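Local coordinates for monoacylglycerol lipase (Palaeococcus ferrophilus, PDB 6QE2), which hydrolyses monoacylglycerols to glycerol and free fatty acid, as an archaeal monoglyceride lipase of the alpha/beta hydrolase fold, at residues 26-31 / 235-240; 44-49 / 67-72; 196-201 / 243-248. All blocks are in the same frame, centred on the assembly; numbering follows the deposited sequence.

Contact 1. Residues 26-31 / 235-240; sequences SGRYGK and IFEDPE
Tyr29 and Phe236 form a T-shaped pair in which the edge of the tyrosine ring is directed at the face of the phenylalanine. The centroids lie 5.1 Å apart and the planes stand at 87°. CE2 of Tyr29 makes the approach, coming to 3.4 Å from CZ of Phe236 and almost as near to its CE2. Phe236 has CG anti to its carbonyl carbon (chi1 -60°), which carries the ring across to the tyrosine from a type I turn spanning Ile235 to Asp238. Tyr29 OH is hydrogen-bonded to Glu24, which fixes the far end of the ring.

The polar part is looser. Arg28 NH2 and Glu237 OE2 make a long salt bridge of 3.9 Å, the guanidinium and carboxylate planes inclined by 60°. Each group has closer partners outside this pair: Arg28 NH1 binds Glu24 and Glu234, and Glu237 OE1 binds Arg158. A water adds a second link, donating to Arg28 O at 3.0 Å and, weakly, to Glu237 OE2 at 3.2 Å.

The contact joins the turn leading into helix 30-38 to the loop before helix 242-256, with Tyr29 near, but not touching, the probable Ser87-His233-Asp203 triad; both rings touch His86, just before Ser87. Direct contact rests on the aromatic pair, and the attraction between the two charges is probably a minor term. Glu24, gripping both Arg28 and Tyr29, ties the polar and aromatic halves together.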
ATOM      1  N   SER A  26      -0.958   0.761  10.620  1.00 24.53           N
ATOM      2  CA  SER A  26      -1.598   2.027  10.276  1.00 27.25           C
ATOM      3  C   SER A  26      -1.177   3.169  11.191  1.00 32.16           C
ATOM      4  O   SER A  26      -1.368   4.334  10.827  1.00 26.67           O
ATOM      5  CB  SER A  26      -3.121   1.870  10.297  1.00 25.48           C
ATOM      6  OG  SER A  26      -3.583   1.498  11.589  1.00 28.10           O
ATOM      7  N   GLY A  27      -0.580   2.870  12.346  1.00 28.96           N
ATOM      8  CA  GLY A  27      -0.167   3.925  13.255  1.00 29.75           C
ATOM      9  C   GLY A  27       0.968   4.790  12.743  1.00 32.70           C
ATOM     10  O   GLY A  27       1.202   5.866  13.304  1.00 29.63           O
ATOM     11  N   ARG A  28       1.654   4.370  11.680  1.00 28.51           N
ATOM     12  CA  ARG A  28       2.726   5.184  11.130  1.00 28.07           C
ATOM     13  C   ARG A  28       2.212   6.335  10.275  1.00 34.10           C
ATOM     14  O   ARG A  28       3.015   7.152   9.819  1.00 36.04           O
ATOM     15  CB  ARG A  28       3.670   4.320  10.288  1.00 30.53           C
ATOM     16  CG  ARG A  28       4.322   3.186  11.047  1.00 27.63           C
ATOM     17  CD  ARG A  28       5.351   2.495  10.160  1.00 22.81           C
ATOM     18  NE  ARG A  28       6.502   3.356   9.887  1.00 28.36           N
ATOM     19  CZ  ARG A  28       7.167   3.369   8.734  1.00 31.48           C
ATOM     20  NH1 ARG A  28       6.777   2.594   7.734  1.00 28.60           N
ATOM     21  NH2 ARG A  28       8.212   4.169   8.573  1.00 30.12           N
ATOM     22  N   TYR A  29       0.900   6.427  10.057  1.00 28.09           N
ATOM     23  CA  TYR A  29       0.324   7.377   9.114  1.00 24.34           C
ATOM     24  C   TYR A  29      -0.396   8.525   9.817  1.00 25.55           C
ATOM     25  O   TYR A  29      -1.296   9.141   9.241  1.00 29.72           O
ATOM     26  CB  TYR A  29      -0.620   6.654   8.158  1.00 24.55           C
ATOM     27  CG  TYR A  29       0.129   5.716   7.249  1.00 25.89           C
ATOM     28  CD1 TYR A  29       0.415   4.414   7.643  1.00 30.15           C
ATOM     29  CD2 TYR A  29       0.579   6.144   6.012  1.00 29.89           C
ATOM     30  CE1 TYR A  29       1.126   3.559   6.808  1.00 28.14           C
ATOM     31  CE2 TYR A  29       1.281   5.297   5.176  1.00 35.04           C
ATOM     32  CZ  TYR A  29       1.549   4.007   5.579  1.00 32.45           C
ATOM     33  OH  TYR A  29       2.256   3.173   4.734  1.00 33.39           O
ATOM     34  N   GLY A  30       0.005   8.826  11.053  1.00 30.64           N
ATOM     35  CA  GLY A  30      -0.676   9.861  11.820  1.00 31.14           C
ATOM     36  C   GLY A  30      -0.678  11.213  11.131  1.00 31.61           C
ATOM     37  O   GLY A  30      -1.662  11.956  11.205  1.00 30.11           O
ATOM     38  N   LYS A  31       0.434  11.569  10.485  1.00 27.86           N
ATOM     39  CA  LYS A  31       0.517  12.865   9.818  1.00 28.65           C
ATOM     40  C   LYS A  31      -0.477  12.961   8.666  1.00 33.06           C
ATOM     41  O   LYS A  31      -1.213  13.948   8.546  1.00 28.73           O
ATOM     42  CB  LYS A  31       1.946  13.109   9.328  1.00 30.79           C
ATOM     43  CG  LYS A  31       2.165  14.458   8.654  1.00 36.39           C
ATOM     44  CD  LYS A  31       2.020  15.596   9.654  1.00 39.35           C
ATOM     45  CE  LYS A  31       2.489  16.919   9.066  1.00 37.64           C
ATOM     46  NZ  LYS A  31       2.573  17.976  10.112  1.00 39.15           N
ATOM     47  N   ILE A 235       8.412   8.040   0.873  1.00 28.13           N
ATOM     48  CA  ILE A 235       8.517   9.477   0.642  1.00 24.83           C
ATOM     49  C   ILE A 235       7.947  10.276   1.807  1.00 32.12           C
ATOM     50  O   ILE A 235       8.241  11.479   1.916  1.00 29.16           O
ATOM     51  CB  ILE A 235       7.822   9.848  -0.683  1.00 29.17           C
ATOM     52  CG1 ILE A 235       8.216   8.857  -1.781  1.00 27.52           C
ATOM     53  CG2 ILE A 235       8.208  11.252  -1.143  1.00 32.23           C
ATOM     54  CD1 ILE A 235       7.358   8.940  -3.025  1.00 28.57           C
ATOM     55  N   PHE A 236       7.188   9.629   2.705  1.00 29.45           N
ATOM     56  CA  PHE A 236       6.413  10.319   3.742  1.00 31.81           C
ATOM     57  C   PHE A 236       7.272  11.224   4.611  1.00 35.75           C
ATOM     58  O   PHE A 236       6.833  12.312   5.006  1.00 31.18           O
ATOM     59  CB  PHE A 236       5.701   9.305   4.642  1.00 29.25           C
ATOM     60  CG  PHE A 236       4.741   8.417   3.921  1.00 37.24           C
ATOM     61  CD1 PHE A 236       5.170   7.233   3.346  1.00 39.76           C
ATOM     62  CD2 PHE A 236       3.399   8.753   3.838  1.00 36.04           C
ATOM     63  CE1 PHE A 236       4.282   6.407   2.684  1.00 41.65           C
ATOM     64  CE2 PHE A 236       2.506   7.933   3.176  1.00 44.94           C
ATOM     65  CZ  PHE A 236       2.949   6.758   2.596  1.00 35.29           C
ATOM     66  N   GLU A 237       8.442  10.724   4.991  1.00 30.51           N
ATOM     67  CA  GLU A 237       9.355  11.457   5.855  1.00 29.05           C
ATOM     68  C   GLU A 237      10.620  11.954   5.159  1.00 27.40           C
ATOM     69  O   GLU A 237      11.575  12.341   5.823  1.00 36.73           O
ATOM     70  CB  GLU A 237       9.703  10.616   7.083  1.00 33.35           C
ATOM     71  CG  GLU A 237       8.493   9.939   7.708  1.00 40.70           C
ATOM     72  CD  GLU A 237       8.821   9.209   8.993  1.00 47.78           C
ATOM     73  OE1 GLU A 237       9.059   9.882  10.015  1.00 54.40           O
ATOM     74  OE2 GLU A 237       8.829   7.964   8.983  1.00 34.74           O
ATOM     75  N   ASP A 238      10.631  11.932   3.832  1.00 27.59           N
ATOM     76  CA  ASP A 238      11.802  12.383   3.091  1.00 27.94           C
ATOM     77  C   ASP A 238      12.031  13.845   3.427  1.00 38.83           C
ATOM     78  O   ASP A 238      11.089  14.634   3.439  1.00 38.50           O
ATOM     79  CB  ASP A 238      11.566  12.231   1.591  1.00 27.33           C
ATOM     80  CG  ASP A 238      12.829  12.422   0.778  1.00 34.85           C
ATOM     81  OD1 ASP A 238      13.020  13.520   0.223  1.00 31.37           O
ATOM     82  OD2 ASP A 238      13.628  11.471   0.696  1.00 38.48           O
ATOM     83  N   PRO A 239      13.326  14.210   3.635  1.00 43.18           N
ATOM     84  CA  PRO A 239      13.689  15.595   3.975  1.00 43.44           C
ATOM     85  C   PRO A 239      13.321  16.570   2.895  1.00 38.89           C
ATOM     86  O   PRO A 239      12.774  17.638   3.191  1.00 49.43           O
ATOM     87  CB  PRO A 239      15.216  15.508   4.165  1.00 43.61           C
ATOM     88  CG  PRO A 239      15.489  14.006   4.467  1.00 48.80           C
ATOM     89  CD  PRO A 239      14.530  13.337   3.535  1.00 34.11           C
ATOM     90  N   GLU A 240      13.526  16.193   1.648  1.00 34.77           N
ATOM     91  CA  GLU A 240      13.236  17.086   0.534  1.00 39.33           C
ATOM     92  C   GLU A 240      11.766  17.059   0.157  1.00 45.39           C
ATOM     93  O   GLU A 240      11.177  18.110  -0.121  1.00 40.60           O
ATOM     94  CB  GLU A 240      14.103  16.697  -0.665  1.00 38.88           C
ATOM     95  CG  GLU A 240      13.862  17.532  -1.888  1.00 39.57           C
ATOM     96  CD  GLU A 240      14.789  17.191  -3.028  1.00 42.74           C
ATOM     97  OE1 GLU A 240      15.597  16.224  -2.897  1.00 35.89           O
ATOM     98  OE2 GLU A 240      14.692  17.870  -4.082  1.00 43.92           O
TER
HETATM   99  O   HOH W   1       5.689   7.619   8.508  1.00 47.19           O

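Contact 2. Residues 44-49 / 67-72; sequences YAFDWP and MKIIDS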
ATOM      1  N   TYR A  44     -10.607   5.684   7.371  1.00 20.07           N
ATOM      2  CA  TYR A  44     -10.849   4.374   7.962  1.00 20.58           C
ATOM      3  C   TYR A  44      -9.528   3.625   7.906  1.00 23.55           C
ATOM      4  O   TYR A  44      -9.027   3.323   6.817  1.00 24.25           O
ATOM      5  CB  TYR A  44     -11.954   3.622   7.220  1.00 20.29           C
ATOM      6  CG  TYR A  44     -12.514   2.427   7.968  1.00 21.48           C
ATOM      7  CD1 TYR A  44     -11.710   1.339   8.286  1.00 25.66           C
ATOM      8  CD2 TYR A  44     -13.843   2.388   8.352  1.00 24.19           C
ATOM      9  CE1 TYR A  44     -12.217   0.248   8.968  1.00 24.39           C
ATOM     10  CE2 TYR A  44     -14.359   1.300   9.034  1.00 28.56           C
ATOM     11  CZ  TYR A  44     -13.538   0.232   9.334  1.00 25.56           C
ATOM     12  OH  TYR A  44     -14.039  -0.858  10.006  1.00 27.18           O
ATOM     13  N   ALA A  45      -8.959   3.348   9.072  1.00 24.19           N
ATOM     14  CA  ALA A  45      -7.685   2.655   9.163  1.00 28.22           C
ATOM     15  C   ALA A  45      -7.897   1.259   9.723  1.00 27.19           C
ATOM     16  O   ALA A  45      -8.811   1.018  10.516  1.00 24.88           O
ATOM     17  CB  ALA A  45      -6.701   3.426  10.049  1.00 27.71           C
ATOM     18  N   PHE A  46      -7.040   0.336   9.305  1.00 24.09           N
ATOM     19  CA  PHE A  46      -7.038  -0.993   9.893  1.00 21.92           C
ATOM     20  C   PHE A  46      -5.618  -1.524   9.819  1.00 20.97           C
ATOM     21  O   PHE A  46      -4.812  -1.075   9.006  1.00 23.26           O
ATOM     22  CB  PHE A  46      -8.006  -1.955   9.180  1.00 21.81           C
ATOM     23  CG  PHE A  46      -7.574  -2.331   7.776  1.00 25.38           C
ATOM     24  CD1 PHE A  46      -7.894  -1.526   6.692  1.00 26.39           C
ATOM     25  CD2 PHE A  46      -6.832  -3.481   7.550  1.00 25.42           C
ATOM     26  CE1 PHE A  46      -7.490  -1.868   5.407  1.00 24.76           C
ATOM     27  CE2 PHE A  46      -6.417  -3.825   6.268  1.00 25.73           C
ATOM     28  CZ  PHE A  46      -6.748  -3.014   5.196  1.00 25.24           C
ATOM     29  N   ASP A  47      -5.317  -2.485  10.681  1.00 25.69           N
ATOM     30  CA  ASP A  47      -4.062  -3.216  10.605  1.00 27.02           C
ATOM     31  C   ASP A  47      -4.339  -4.582   9.998  1.00 24.61           C
ATOM     32  O   ASP A  47      -5.281  -5.268  10.405  1.00 24.85           O
ATOM     33  CB  ASP A  47      -3.410  -3.338  11.985  1.00 26.51           C
ATOM     34  CG  ASP A  47      -2.815  -2.020  12.469  1.00 26.97           C
ATOM     35  OD1 ASP A  47      -2.829  -1.039  11.696  1.00 26.53           O
ATOM     36  OD2 ASP A  47      -2.325  -1.958  13.617  1.00 29.80           O
ATOM     37  N   TRP A  48      -3.554  -4.945   8.980  1.00 22.27           N
ATOM     38  CA  TRP A  48      -3.693  -6.244   8.336  1.00 22.18           C
ATOM     39  C   TRP A  48      -3.606  -7.373   9.354  1.00 20.89           C
ATOM     40  O   TRP A  48      -2.958  -7.220  10.397  1.00 24.85           O
ATOM     41  CB  TRP A  48      -2.585  -6.474   7.315  1.00 19.20           C
ATOM     42  CG  TRP A  48      -2.610  -5.701   6.033  1.00 20.41           C
ATOM     43  CD1 TRP A  48      -2.695  -4.344   5.877  1.00 24.51           C
ATOM     44  CD2 TRP A  48      -2.433  -6.244   4.719  1.00 20.58           C
ATOM     45  NE1 TRP A  48      -2.617  -4.017   4.543  1.00 23.92           N
ATOM     46  CE2 TRP A  48      -2.451  -5.165   3.811  1.00 25.47           C
ATOM     47  CE3 TRP A  48      -2.267  -7.541   4.221  1.00 23.41           C
ATOM     48  CZ2 TRP A  48      -2.318  -5.344   2.433  1.00 23.18           C
ATOM     49  CZ3 TRP A  48      -2.129  -7.718   2.853  1.00 22.58           C
ATOM     50  CH2 TRP A  48      -2.160  -6.625   1.973  1.00 26.77           C
ATOM     51  N   PRO A  49      -4.203  -8.525   9.064  1.00 24.39           N
ATOM     52  CA  PRO A  49      -3.919  -9.722   9.863  1.00 29.74           C
ATOM     53  C   PRO A  49      -2.415  -9.943   9.949  1.00 29.44           C
ATOM     54  O   PRO A  49      -1.684  -9.728   8.979  1.00 24.87           O
ATOM     55  CB  PRO A  49      -4.612 -10.841   9.080  1.00 29.98           C
ATOM     56  CG  PRO A  49      -5.683 -10.151   8.285  1.00 28.71           C
ATOM     57  CD  PRO A  49      -5.138  -8.790   7.958  1.00 27.26           C
ATOM     58  N   MET A  67      -8.171  -7.532   0.488  1.00 21.55           N
ATOM     59  CA  MET A  67      -9.252  -7.049  -0.367  1.00 22.07           C
ATOM     60  C   MET A  67     -10.620  -7.400   0.215  1.00 24.10           C
ATOM     61  O   MET A  67     -11.547  -6.636   0.087  1.00 24.09           O
ATOM     62  CB  MET A  67      -9.102  -7.540  -1.796  1.00 22.61           C
ATOM     63  CG  MET A  67      -7.865  -7.002  -2.479  1.00 21.51           C
ATOM     64  SD  MET A  67      -7.932  -7.163  -4.260  1.00 26.25           S
ATOM     65  CE  MET A  67      -7.660  -8.912  -4.480  1.00 25.81           C
ATOM     66  N   LYS A  68     -10.738  -8.555   0.864  1.00 23.77           N
ATOM     67  CA  LYS A  68     -11.983  -8.931   1.516  1.00 25.59           C
ATOM     68  C   LYS A  68     -12.238  -8.019   2.720  1.00 25.15           C
ATOM     69  O   LYS A  68     -13.370  -7.707   3.026  1.00 27.06           O
ATOM     70  CB  LYS A  68     -11.970 -10.398   1.929  1.00 29.69           C
ATOM     71  CG  LYS A  68     -12.228 -11.330   0.765  1.00 29.07           C
ATOM     72  CD  LYS A  68     -12.201 -12.786   1.176  1.00 43.14           C
ATOM     73  CE  LYS A  68     -12.403 -13.687  -0.031  1.00 52.74           C
ATOM     74  NZ  LYS A  68     -11.164 -13.813  -0.845  1.00 55.90           N
ATOM     75  N   ILE A  69     -11.177  -7.598   3.399  1.00 22.82           N
ATOM     76  CA  ILE A  69     -11.300  -6.670   4.511  1.00 24.46           C
ATOM     77  C   ILE A  69     -11.837  -5.344   3.965  1.00 23.63           C
ATOM     78  O   ILE A  69     -12.734  -4.754   4.530  1.00 23.57           O
ATOM     79  CB  ILE A  69      -9.964  -6.465   5.237  1.00 28.22           C
ATOM     80  CG1 ILE A  69      -9.615  -7.712   6.048  1.00 27.36           C
ATOM     81  CG2 ILE A  69     -10.016  -5.255   6.151  1.00 23.30           C
ATOM     82  CD1 ILE A  69      -8.167  -7.781   6.464  1.00 24.55           C
ATOM     83  N   ILE A  70     -11.310  -4.911   2.827  1.00 21.48           N
ATOM     84  CA  ILE A  70     -11.778  -3.682   2.196  1.00 22.81           C
ATOM     85  C   ILE A  70     -13.256  -3.811   1.812  1.00 23.80           C
ATOM     86  O   ILE A  70     -14.014  -2.879   1.977  1.00 24.35           O
ATOM     87  CB  ILE A  70     -10.926  -3.291   0.980  1.00 24.48           C
ATOM     88  CG1 ILE A  70      -9.495  -2.977   1.410  1.00 21.08           C
ATOM     89  CG2 ILE A  70     -11.533  -2.101   0.263  1.00 22.48           C
ATOM     90  CD1 ILE A  70      -8.516  -2.934   0.264  1.00 24.16           C
ATOM     91  N   ASP A  71     -13.658  -4.978   1.316  1.00 23.13           N
ATOM     92  CA  ASP A  71     -15.051  -5.246   0.987  1.00 26.03           C
ATOM     93  C   ASP A  71     -15.915  -4.971   2.211  1.00 23.51           C
ATOM     94  O   ASP A  71     -16.912  -4.287   2.130  1.00 23.98           O
ATOM     95  CB  ASP A  71     -15.250  -6.711   0.609  1.00 25.06           C
ATOM     96  CG  ASP A  71     -14.827  -7.027  -0.799  1.00 31.38           C
ATOM     97  OD1 ASP A  71     -14.723  -6.121  -1.633  1.00 29.08           O
ATOM     98  OD2 ASP A  71     -14.613  -8.216  -1.070  1.00 28.96           O
ATOM     99  N   SER A  72     -15.521  -5.543   3.340  1.00 24.93           N
ATOM    100  CA  SER A  72     -16.223  -5.372   4.598  1.00 24.26           C
ATOM    101  C   SER A  72     -16.290  -3.914   5.035  1.00 26.51           C
ATOM    102  O   SER A  72     -17.301  -3.477   5.547  1.00 24.10           O
ATOM    103  CB  SER A  72     -15.582  -6.228   5.694  1.00 28.83           C
ATOM    104  OG  SER A  72     -14.476  -5.592   6.288  1.00 32.66           O
TER
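One face of the Phe46 ring carries the CG2 methyl of Ile69, which sits 3.8 Å above the ring plane and over its centre. The direction from centroid to methyl is only 11° off the ring normal, a CH-pi contact with almost no offset, and CG2 is accordingly at nearly equal distances from the ring atoms, 3.9 Å from CE2 of Phe46. The ring gets there through a first torsion of 69°, which places CG in the crowded position between backbone N and carbonyl carbon. Val19 of the neighbouring strand 15-19 and Ile73, one helical turn beyond Ile69, also touch the phenylalanine.

Ile69 uses its other branch on the proline ring. CD1 of Ile69 meets CD of Pro49 at 3.5 Å, the isoleucine methyl meeting this corner of the proline ring end-on, so that one isoleucine touches both Phe46 of the strand and Pro49 three residues on. With CG1 anti to the carbonyl carbon (chi1 -73°), its two branches diverge toward these separate partners.

On the helix, Ser72 OG donates to Ile69 O at 2.6 Å, in the carbonyl plane and on a lone pair, and also bonds Arg5.

Buried and wholly apolar across the interface, the arrangement is that of a helix packed on the central sheet of an alpha/beta hydrolase, here helix 63-77 lying against strand 42-46.

Contact 3. Residues 196-201 / 243-248; sequences LLLVGT and EEFHRA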
ATOM      1  N   LEU A 196      -3.993   7.846  -8.934  1.00 23.66           N
ATOM      2  CA  LEU A 196      -2.784   8.622  -8.672  1.00 23.53           C
ATOM      3  C   LEU A 196      -1.700   7.672  -8.182  1.00 23.46           C
ATOM      4  O   LEU A 196      -1.904   6.949  -7.201  1.00 22.24           O
ATOM      5  CB  LEU A 196      -3.039   9.723  -7.636  1.00 22.46           C
ATOM      6  CG  LEU A 196      -1.814  10.475  -7.107  1.00 23.82           C
ATOM      7  CD1 LEU A 196      -1.086  11.236  -8.230  1.00 24.04           C
ATOM      8  CD2 LEU A 196      -2.214  11.422  -5.974  1.00 26.82           C
ATOM      9  N   LEU A 197      -0.560   7.658  -8.872  1.00 22.75           N
ATOM     10  CA  LEU A 197       0.604   6.885  -8.466  1.00 25.10           C
ATOM     11  C   LEU A 197       1.714   7.838  -8.041  1.00 22.91           C
ATOM     12  O   LEU A 197       1.988   8.822  -8.732  1.00 27.37           O
ATOM     13  CB  LEU A 197       1.090   6.006  -9.627  1.00 22.96           C
ATOM     14  CG  LEU A 197       0.027   5.116 -10.272  1.00 23.15           C
ATOM     15  CD1 LEU A 197       0.608   4.426 -11.497  1.00 23.75           C
ATOM     16  CD2 LEU A 197      -0.477   4.074  -9.281  1.00 22.76           C
ATOM     17  N   LEU A 198       2.366   7.534  -6.917  1.00 22.60           N
ATOM     18  CA  LEU A 198       3.453   8.356  -6.393  1.00 21.79           C
ATOM     19  C   LEU A 198       4.674   7.476  -6.167  1.00 24.49           C
ATOM     20  O   LEU A 198       4.584   6.461  -5.468  1.00 26.86           O
ATOM     21  CB  LEU A 198       3.060   9.043  -5.078  1.00 24.89           C
ATOM     22  CG  LEU A 198       1.757   9.833  -5.044  1.00 28.77           C
ATOM     23  CD1 LEU A 198       0.802   9.140  -4.099  1.00 29.42           C
ATOM     24  CD2 LEU A 198       1.991  11.262  -4.596  1.00 29.68           C
ATOM     25  N   VAL A 199       5.814   7.856  -6.756  1.00 23.66           N
ATOM     26  CA  VAL A 199       7.030   7.057  -6.658  1.00 28.91           C
ATOM     27  C   VAL A 199       8.236   7.942  -6.374  1.00 27.66           C
ATOM     28  O   VAL A 199       8.280   9.113  -6.764  1.00 25.94           O
ATOM     29  CB  VAL A 199       7.278   6.227  -7.940  1.00 26.08           C
ATOM     30  CG1 VAL A 199       6.158   5.223  -8.147  1.00 27.14           C
ATOM     31  CG2 VAL A 199       7.406   7.144  -9.147  1.00 29.36           C
ATOM     32  N   GLY A 200       9.207   7.375  -5.663  1.00 25.28           N
ATOM     33  CA  GLY A 200      10.527   7.977  -5.523  1.00 26.70           C
ATOM     34  C   GLY A 200      11.477   7.373  -6.542  1.00 25.42           C
ATOM     35  O   GLY A 200      11.513   6.156  -6.722  1.00 28.85           O
ATOM     36  N   THR A 201      12.263   8.237  -7.204  1.00 26.45           N
ATOM     37  CA  THR A 201      13.070   7.754  -8.320  1.00 24.82           C
ATOM     38  C   THR A 201      14.222   6.860  -7.882  1.00 29.74           C
ATOM     39  O   THR A 201      14.721   6.079  -8.697  1.00 29.86           O
ATOM     40  CB  THR A 201      13.645   8.918  -9.137  1.00 33.63           C
ATOM     41  OG1 THR A 201      14.540   9.683  -8.321  1.00 32.54           O
ATOM     42  CG2 THR A 201      12.538   9.814  -9.666  1.00 29.95           C
ATOM     43  N   GLU A 243       6.841  16.801   2.758  1.00 31.76           N
ATOM     44  CA  GLU A 243       5.711  17.715   2.874  1.00 31.50           C
ATOM     45  C   GLU A 243       4.962  17.839   1.553  1.00 33.21           C
ATOM     46  O   GLU A 243       3.723  17.831   1.513  1.00 33.21           O
ATOM     47  CB  GLU A 243       6.193  19.087   3.343  1.00 33.94           C
ATOM     48  CG  GLU A 243       5.001  19.936   3.691  1.00 40.18           C
ATOM     49  CD  GLU A 243       5.353  21.409   3.812  1.00 42.34           C
ATOM     50  OE1 GLU A 243       6.486  21.708   4.227  1.00 46.82           O
ATOM     51  OE2 GLU A 243       4.517  22.244   3.429  1.00 42.15           O
ATOM     52  N   GLU A 244       5.704  17.922   0.460  1.00 30.86           N
ATOM     53  CA  GLU A 244       5.119  17.987  -0.873  1.00 27.56           C
ATOM     54  C   GLU A 244       4.325  16.729  -1.199  1.00 29.75           C
ATOM     55  O   GLU A 244       3.279  16.790  -1.839  1.00 31.19           O
ATOM     56  CB  GLU A 244       6.198  18.234  -1.928  1.00 35.88           C
ATOM     57  CG  GLU A 244       5.657  18.624  -3.295  1.00 43.18           C
ATOM     58  CD  GLU A 244       6.677  19.380  -4.128  1.00 65.57           C
ATOM     59  OE1 GLU A 244       7.644  19.909  -3.544  1.00 69.39           O
ATOM     60  OE2 GLU A 244       6.512  19.451  -5.364  1.00 69.09           O
ATOM     61  N   PHE A 245       4.851  15.590  -0.767  1.00 29.84           N
ATOM     62  CA  PHE A 245       4.208  14.308  -1.003  1.00 29.67           C
ATOM     63  C   PHE A 245       2.845  14.288  -0.326  1.00 26.47           C
ATOM     64  O   PHE A 245       1.857  13.870  -0.921  1.00 28.72           O
ATOM     65  CB  PHE A 245       5.112  13.204  -0.446  1.00 31.62           C
ATOM     66  CG  PHE A 245       4.491  11.840  -0.425  1.00 31.36           C
ATOM     67  CD1 PHE A 245       4.374  11.098  -1.587  1.00 29.17           C
ATOM     68  CD2 PHE A 245       4.067  11.280   0.766  1.00 31.31           C
ATOM     69  CE1 PHE A 245       3.820   9.833  -1.563  1.00 28.97           C
ATOM     70  CE2 PHE A 245       3.512  10.017   0.797  1.00 39.90           C
ATOM     71  CZ  PHE A 245       3.389   9.293  -0.370  1.00 32.51           C
ATOM     72  N   HIS A 246       2.790  14.768   0.909  1.00 25.10           N
ATOM     73  CA  HIS A 246       1.533  14.823   1.641  1.00 29.36           C
ATOM     74  C   HIS A 246       0.550  15.780   0.978  1.00 30.36           C
ATOM     75  O   HIS A 246      -0.639  15.494   0.871  1.00 29.71           O
ATOM     76  CB  HIS A 246       1.766  15.225   3.096  1.00 28.90           C
ATOM     77  CG  HIS A 246       2.223  14.097   3.967  1.00 32.50           C
ATOM     78  ND1 HIS A 246       3.549  13.869   4.258  1.00 33.43           N
ATOM     79  CD2 HIS A 246       1.526  13.133   4.612  1.00 32.54           C
ATOM     80  CE1 HIS A 246       3.651  12.813   5.044  1.00 36.16           C
ATOM     81  NE2 HIS A 246       2.437  12.347   5.274  1.00 33.40           N
ATOM     82  N   ARG A 247       1.064  16.920   0.529  1.00 29.57           N
ATOM     83  CA  ARG A 247       0.243  17.936  -0.117  1.00 30.14           C
ATOM     84  C   ARG A 247      -0.386  17.458  -1.422  1.00 25.72           C
ATOM     85  O   ARG A 247      -1.543  17.754  -1.699  1.00 30.58           O
ATOM     86  CB  ARG A 247       1.046  19.218  -0.345  1.00 33.90           C
ATOM     87  CG  ARG A 247       0.276  20.306  -1.074  1.00 39.34           C
ATOM     88  CD  ARG A 247       0.878  21.682  -0.835  1.00 41.11           C
ATOM     89  NE  ARG A 247       2.327  21.693  -1.003  1.00 55.95           N
ATOM     90  CZ  ARG A 247       3.197  21.718   0.003  1.00 54.31           C
ATOM     91  NH1 ARG A 247       2.766  21.743   1.257  1.00 56.27           N
ATOM     92  NH2 ARG A 247       4.499  21.724  -0.246  1.00 50.01           N
ATOM     93  N   ALA A 248       0.377  16.719  -2.220  1.00 26.64           N
ATOM     94  CA  ALA A 248      -0.130  16.213  -3.489  1.00 23.52           C
ATOM     95  C   ALA A 248      -1.272  15.245  -3.279  1.00 29.22           C
ATOM     96  O   ALA A 248      -2.228  15.244  -4.010  1.00 29.13           O
ATOM     97  CB  ALA A 248       0.971  15.532  -4.274  1.00 27.75           C
TER
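Leu196 opens the strand's contact with helix 243-248, a helix-on-sheet packing of the alpha/beta hydrolase fold in which the helix runs antiparallel to the strand (172° between their directions) with the axes 10.7 Å apart at closest approach. The contribution of Leu196 is slight: its CD2 methyl comes to 4.3 Å from the carbonyl oxygen O of Ala248, and the side chain also touches Trp252 farther along the helix.

Leu198, the next residue on the same side of the strand, carries most of the strand's side of the interface. Its side chain crosses that of Phe245 obliquely and lies along the CD1-CE1 side of the ring; CB reaches CE1 near the ring plane, so the leucine is met by an edge of the phenylalanine. Phe245 extends with CG anti to the backbone N (chi1 171°), which brings the ring toward the strand although its first side-chain bond starts off to one side. Its ring also meets Phe236 edge-to-face. CD2 of Leu198 lies 4.4 Å from CB of Ala248, a residue one turn after Phe245, while Val108 of strand 106-110 and Phe228 of strand 223-228 flank the leucine within the sheet.

Away from the strand, Arg247 and Glu243 form a salt bridge on the helix surface. The closest approach between the packed side chains is 3.7 Å, from CB of Leu198 to CE1 of Phe245.

In the fold
Contacts 1 and 3 are neighbours, their centres 11 Å apart, and they cross along the chain: loop 235-240 leads into helix 242-256, and the rings of Phe236 in the loop and Phe245 in the helix meet edge-to-face. Contact 2, nested between the segments of contact 1, has its centre 20 Å from that of contact 1 and 23 Å from that of contact 3; Ser26 OG and Asp47 OD1, 2.6 Å apart, form a probable hydrogen bond between contacts 1 and 2. Contacts 2 and 3 pack helices on well-separated strands of one seven-stranded sheet, whereas contact 1, with Tyr29 near the probable triad, brings the start of helix 30-38 against the loop following the probable catalytic His233.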